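Local coordinates for putative methylase (Clostridium difficile, PDB 3LDU), which probably methylates guanine bases of ribosomal RNA, and binds GTP in its methyltransferase domain, at residues 240-243 with 244-248; 231-234 with 235-238. All coordinates share one frame; numbering follows the deposited sequence.

Contact 1. Residues 240-243 with 244-248; sequences IWWD and VRKDA
W242 and K246, one helical turn apart on helix 238-251, lie side by side and point the same way, an i to i+4 pair on the exposed flank of an alpha helix. K246 sets out with CG anti to its backbone N (chi1 -163°), then bends at chi2 and chi3, which folds CE back against the six-membered ring of W242. CE comes to 3.3 Å from CH2 of W242, and NZ to 3.7 Å from CZ2 of the same ring. The approach is oblique, and the touching is done by the aliphatic end of the lysine together with its amine.

Beneath these side chains the helix backbone is paired in i to i+4 fashion. Four consecutive carbonyls, those of residues 240 to 243, accept the N-H groups of residues 244 to 247, with D247 N to D243 O the shortest at 2.8 Å. V244 N reaches I240 O at 2.9 Å, and A248 N continues the series on V244 O. D243 OD2 has a long, weak ion pair with K239 NZ.

On the inner flank, R245 runs extended from CG to NE and brings its guanidinium near the W241 indole, NH2 lying 4.5 Å from CZ3. That NH2 is satisfied twice, by a salt bridge to E231 OE1 and a hydrogen bond to R226 O; NH1 makes a weak hydrogen bond to G223 O. W241 NE1 makes a weak hydrogen bond to S230 OG, while its ring meets F228 with planes about 20° apart and packs on A50, N53 and M54 of helix 48-55. D247 OD1 forms a salt bridge with K251 NZ, one turn farther on. I240 and V244 meet through their methyl branches, CG2 to CG2 at 4.4 Å.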
loop_
_atom_site.group_PDB
_atom_site.type_symbol
_atom_site.label_atom_id
_atom_site.label_comp_id
_atom_site.label_asym_id
_atom_site.label_seq_id
_atom_site.Cartn_x
_atom_site.Cartn_y
_atom_site.Cartn_z
ATOM N N ILE A 240 14.583 -13.625 13.536
ATOM C CA ILE A 240 13.768 -13.705 12.325
ATOM C C ILE A 240 13.713 -12.358 11.617
ATOM O O ILE A 240 14.021 -12.276 10.426
ATOM C CB ILE A 240 12.366 -14.240 12.617
ATOM C CG1 ILE A 240 12.441 -15.750 12.855
ATOM C CG2 ILE A 240 11.437 -13.964 11.449
ATOM C CD1 ILE A 240 11.110 -16.399 13.167
ATOM N N TRP A 241 13.355 -11.301 12.346
ATOM C CA TRP A 241 13.345 -9.957 11.754
ATOM C C TRP A 241 14.729 -9.618 11.219
ATOM O O TRP A 241 14.867 -9.020 10.150
ATOM C CB TRP A 241 12.893 -8.893 12.764
ATOM C CG TRP A 241 11.465 -8.394 12.557
ATOM C CD1 TRP A 241 10.402 -8.548 13.414
ATOM C CD2 TRP A 241 10.965 -7.657 11.430
ATOM N NE1 TRP A 241 9.276 -7.948 12.883
ATOM C CE2 TRP A 241 9.595 -7.402 11.667
ATOM C CE3 TRP A 241 11.540 -7.196 10.243
ATOM C CZ2 TRP A 241 8.800 -6.704 10.765
ATOM C CZ3 TRP A 241 10.744 -6.501 9.343
ATOM C CH2 TRP A 241 9.390 -6.263 9.611
ATOM N N TRP A 242 15.766 -10.011 11.959
ATOM C CA TRP A 242 17.121 -9.699 11.533
ATOM C C TRP A 242 17.501 -10.398 10.223
ATOM O O TRP A 242 18.010 -9.761 9.297
ATOM C CB TRP A 242 18.134 -10.030 12.638
ATOM C CG TRP A 242 19.281 -9.087 12.605
ATOM C CD1 TRP A 242 19.299 -7.801 13.069
ATOM C CD2 TRP A 242 20.574 -9.335 12.050
ATOM N NE1 TRP A 242 20.532 -7.235 12.844
ATOM C CE2 TRP A 242 21.334 -8.156 12.222
ATOM C CE3 TRP A 242 21.168 -10.439 11.431
ATOM C CZ2 TRP A 242 22.655 -8.054 11.797
ATOM C CZ3 TRP A 242 22.484 -10.335 11.010
ATOM C CH2 TRP A 242 23.214 -9.151 11.196
ATOM N N ASP A 243 17.242 -11.700 10.149
ATOM C CA ASP A 243 17.558 -12.482 8.961
ATOM C C ASP A 243 16.759 -11.996 7.750
ATOM O O ASP A 243 17.270 -11.972 6.629
ATOM C CB ASP A 243 17.291 -13.964 9.210
ATOM C CG ASP A 243 18.311 -14.587 10.155
ATOM O OD1 ASP A 243 19.328 -13.926 10.437
ATOM O OD2 ASP A 243 18.099 -15.732 10.597
ATOM N N VAL A 244 15.509 -11.608 7.983
ATOM C CA VAL A 244 14.660 -11.093 6.906
ATOM C C VAL A 244 15.188 -9.778 6.331
ATOM O O VAL A 244 15.203 -9.590 5.115
ATOM C CB VAL A 244 13.188 -10.955 7.344
ATOM C CG1 VAL A 244 12.398 -10.115 6.330
ATOM C CG2 VAL A 244 12.566 -12.333 7.503
ATOM N N ARG A 245 15.634 -8.867 7.190
ATOM C CA ARG A 245 16.256 -7.630 6.695
ATOM C C ARG A 245 17.552 -7.869 5.933
ATOM O O ARG A 245 17.787 -7.257 4.891
ATOM C CB ARG A 245 16.554 -6.660 7.836
ATOM C CG ARG A 245 15.363 -5.882 8.292
ATOM C CD ARG A 245 15.778 -4.583 8.946
ATOM N NE ARG A 245 14.619 -3.975 9.579
ATOM C CZ ARG A 245 13.879 -3.018 9.034
ATOM N NH1 ARG A 245 14.191 -2.519 7.839
ATOM N NH2 ARG A 245 12.836 -2.549 9.699
ATOM N N LYS A 246 18.420 -8.716 6.481
ATOM C CA LYS A 246 19.681 -9.022 5.813
ATOM C C LYS A 246 19.419 -9.689 4.459
ATOM O O LYS A 246 20.096 -9.403 3.471
ATOM C CB LYS A 246 20.558 -9.925 6.680
ATOM C CG LYS A 246 22.014 -9.947 6.248
ATOM C CD LYS A 246 22.700 -8.610 6.517
ATOM C CE LYS A 246 22.867 -8.360 8.013
ATOM N NZ LYS A 246 23.645 -7.121 8.308
ATOM N N ASP A 247 18.445 -10.596 4.435
ATOM C CA ASP A 247 18.050 -11.289 3.220
ATOM C C ASP A 247 17.590 -10.265 2.188
ATOM O O ASP A 247 17.968 -10.340 1.018
ATOM C CB ASP A 247 16.913 -12.271 3.522
ATOM C CG ASP A 247 16.410 -12.993 2.284
ATOM O OD1 ASP A 247 17.229 -13.612 1.573
ATOM O OD2 ASP A 247 15.187 -12.951 2.034
ATOM N N ALA A 248 16.781 -9.302 2.624
ATOM C CA ALA A 248 16.277 -8.286 1.697
ATOM C C ALA A 248 17.407 -7.443 1.127
ATOM O O ALA A 248 17.416 -7.133 -0.065
ATOM C CB ALA A 248 15.217 -7.408 2.350
#

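Contact 2. Residues 231-234 with 235-238; sequences EKWR and TLDK. With FMT (formic acid), chain C.
W233 and L236 pack against each other across a type I beta turn at the surface, in the loop that joins helix 208-217 to helix 238-251. The turn is closed by L236 N on W233 O at 3.3 Å, with the donor well above the carbonyl plane. The two side chains point the same way, and L236 CD1 lies 3.8 Å from CE3 of the W233 indole, approaching obliquely.

On T235, OG1 sits between the backbone N and the carbonyl carbon (chi1 62°), 3.9 Å from W233 CB. It donates to O2 of a formic acid, probably from the crystallisation liquor, at 2.6 Å; the carbon of that formic acid is 4.1 Å from W233 CZ3. K238 bends at chi2 and chi3 and carries CE back to 3.5 Å from E231 O.

W233 is the buried residue here: NE1 donates to K142 O and the ring stacks on Y143. R234 sends its side chain outward, its guanidinium hydrogen-bonded to Y92 O and salt-bridged to E141. D237, right after the turn, is the N-cap of helix 238-251, its OD1 accepting from K239 N: a beta turn leading into a capped helix.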
loop_
_atom_site.group_PDB
_atom_site.type_symbol
_atom_site.label_atom_id
_atom_site.label_comp_id
_atom_site.label_asym_id
_atom_site.label_seq_id
_atom_site.Cartn_x
_atom_site.Cartn_y
_atom_site.Cartn_z
ATOM N N GLU A 231 9.032 -5.146 15.613
ATOM C CA GLU A 231 10.451 -5.423 15.787
ATOM C C GLU A 231 10.855 -5.320 17.254
ATOM O O GLU A 231 11.886 -5.869 17.657
ATOM C CB GLU A 231 11.312 -4.490 14.936
ATOM C CG GLU A 231 11.203 -4.762 13.449
ATOM C CD GLU A 231 12.150 -3.899 12.656
ATOM O OE1 GLU A 231 11.781 -2.745 12.348
ATOM O OE2 GLU A 231 13.266 -4.370 12.349
ATOM N N LYS A 232 10.051 -4.619 18.050
ATOM C CA LYS A 232 10.331 -4.505 19.486
ATOM C C LYS A 232 9.640 -5.576 20.345
ATOM O O LYS A 232 9.879 -5.651 21.553
ATOM C CB LYS A 232 9.955 -3.119 20.009
ATOM C CG LYS A 232 10.633 -1.970 19.267
ATOM C CD LYS A 232 10.193 -0.629 19.842
ATOM C CE LYS A 232 10.856 0.536 19.128
ATOM N NZ LYS A 232 12.341 0.482 19.237
ATOM N N TRP A 233 8.807 -6.412 19.736
ATOM C CA TRP A 233 8.033 -7.382 20.506
ATOM C C TRP A 233 8.894 -8.479 21.111
ATOM O O TRP A 233 9.589 -9.198 20.397
ATOM C CB TRP A 233 6.964 -8.031 19.632
ATOM C CG TRP A 233 5.844 -7.123 19.247
ATOM C CD1 TRP A 233 5.673 -5.816 19.616
ATOM C CD2 TRP A 233 4.715 -7.466 18.433
ATOM N NE1 TRP A 233 4.508 -5.320 19.055
ATOM C CE2 TRP A 233 3.906 -6.314 18.329
ATOM C CE3 TRP A 233 4.315 -8.635 17.774
ATOM C CZ2 TRP A 233 2.714 -6.300 17.594
ATOM C CZ3 TRP A 233 3.138 -8.621 17.054
ATOM C CH2 TRP A 233 2.351 -7.459 16.966
ATOM N N ARG A 234 8.812 -8.622 22.430
ATOM C CA ARG A 234 9.528 -9.690 23.130
ATOM C C ARG A 234 8.986 -11.066 22.754
ATOM O O ARG A 234 9.667 -12.078 22.934
ATOM C CB ARG A 234 9.423 -9.491 24.643
ATOM C CG ARG A 234 10.256 -8.340 25.152
ATOM C CD ARG A 234 9.979 -8.089 26.628
ATOM N NE ARG A 234 8.692 -7.433 26.820
ATOM C CZ ARG A 234 7.933 -7.562 27.902
ATOM N NH1 ARG A 234 8.321 -8.339 28.916
ATOM N NH2 ARG A 234 6.783 -6.913 27.974
ATOM N N THR A 235 7.761 -11.094 22.236
ATOM C CA THR A 235 7.081 -12.342 21.902
ATOM C C THR A 235 7.541 -12.921 20.564
ATOM O O THR A 235 7.170 -14.036 20.210
ATOM C CB THR A 235 5.542 -12.165 21.876
ATOM O OG1 THR A 235 5.178 -11.216 20.864
ATOM C CG2 THR A 235 5.035 -11.674 23.225
ATOM N N LEU A 236 8.336 -12.157 19.820
ATOM C CA LEU A 236 8.900 -12.639 18.564
ATOM C C LEU A 236 10.378 -12.950 18.736
ATOM O O LEU A 236 11.052 -12.359 19.584
ATOM C CB LEU A 236 8.723 -11.602 17.450
ATOM C CG LEU A 236 7.289 -11.220 17.098
ATOM C CD1 LEU A 236 7.238 -10.202 15.957
ATOM C CD2 LEU A 236 6.489 -12.463 16.757
ATOM N N ASP A 237 10.872 -13.886 17.931
ATOM C CA ASP A 237 12.295 -14.187 17.864
ATOM C C ASP A 237 12.973 -13.108 17.029
ATOM O O ASP A 237 12.749 -13.027 15.825
ATOM C CB ASP A 237 12.508 -15.559 17.218
ATOM C CG ASP A 237 13.972 -15.882 16.995
ATOM O OD1 ASP A 237 14.840 -15.156 17.526
ATOM O OD2 ASP A 237 14.255 -16.870 16.289
ATOM N N LYS A 238 13.800 -12.288 17.672
ATOM C CA LYS A 238 14.409 -11.124 17.025
ATOM C C LYS A 238 15.313 -11.523 15.850
ATOM O O LYS A 238 15.616 -10.714 14.959
ATOM C CB LYS A 238 15.191 -10.310 18.063
ATOM C CG LYS A 238 15.310 -8.828 17.757
ATOM C CD LYS A 238 15.217 -7.985 19.029
ATOM C CE LYS A 238 13.815 -8.029 19.632
ATOM N NZ LYS A 238 13.718 -7.225 20.885
HETATM C C FMT C . 2.375 -11.924 19.327
HETATM O O1 FMT C . 2.619 -13.119 19.133
HETATM O O2 FMT C . 2.591 -11.322 20.384
#

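Overall arrangement
Both contacts are local, and they follow one another without nesting or crossing. Coming from helix 208-217, the chain reaches contact 2 first, where a beta turn closes on itself; contact 1 then closes no loop but spans a turn of helix 238-251. Their centres lie about 13 Å apart, yet they meet at E231, whose CG packs 3.5 Å from W241 CD2. Contact 2 faces residues 141-143 of the THUMP domain, whereas contact 1 packs on helix 48-55 of the ferredoxin-like domain. Together they join this loop and helix of the methyltransferase domain to both N-terminal regions, away from the GTP pocket.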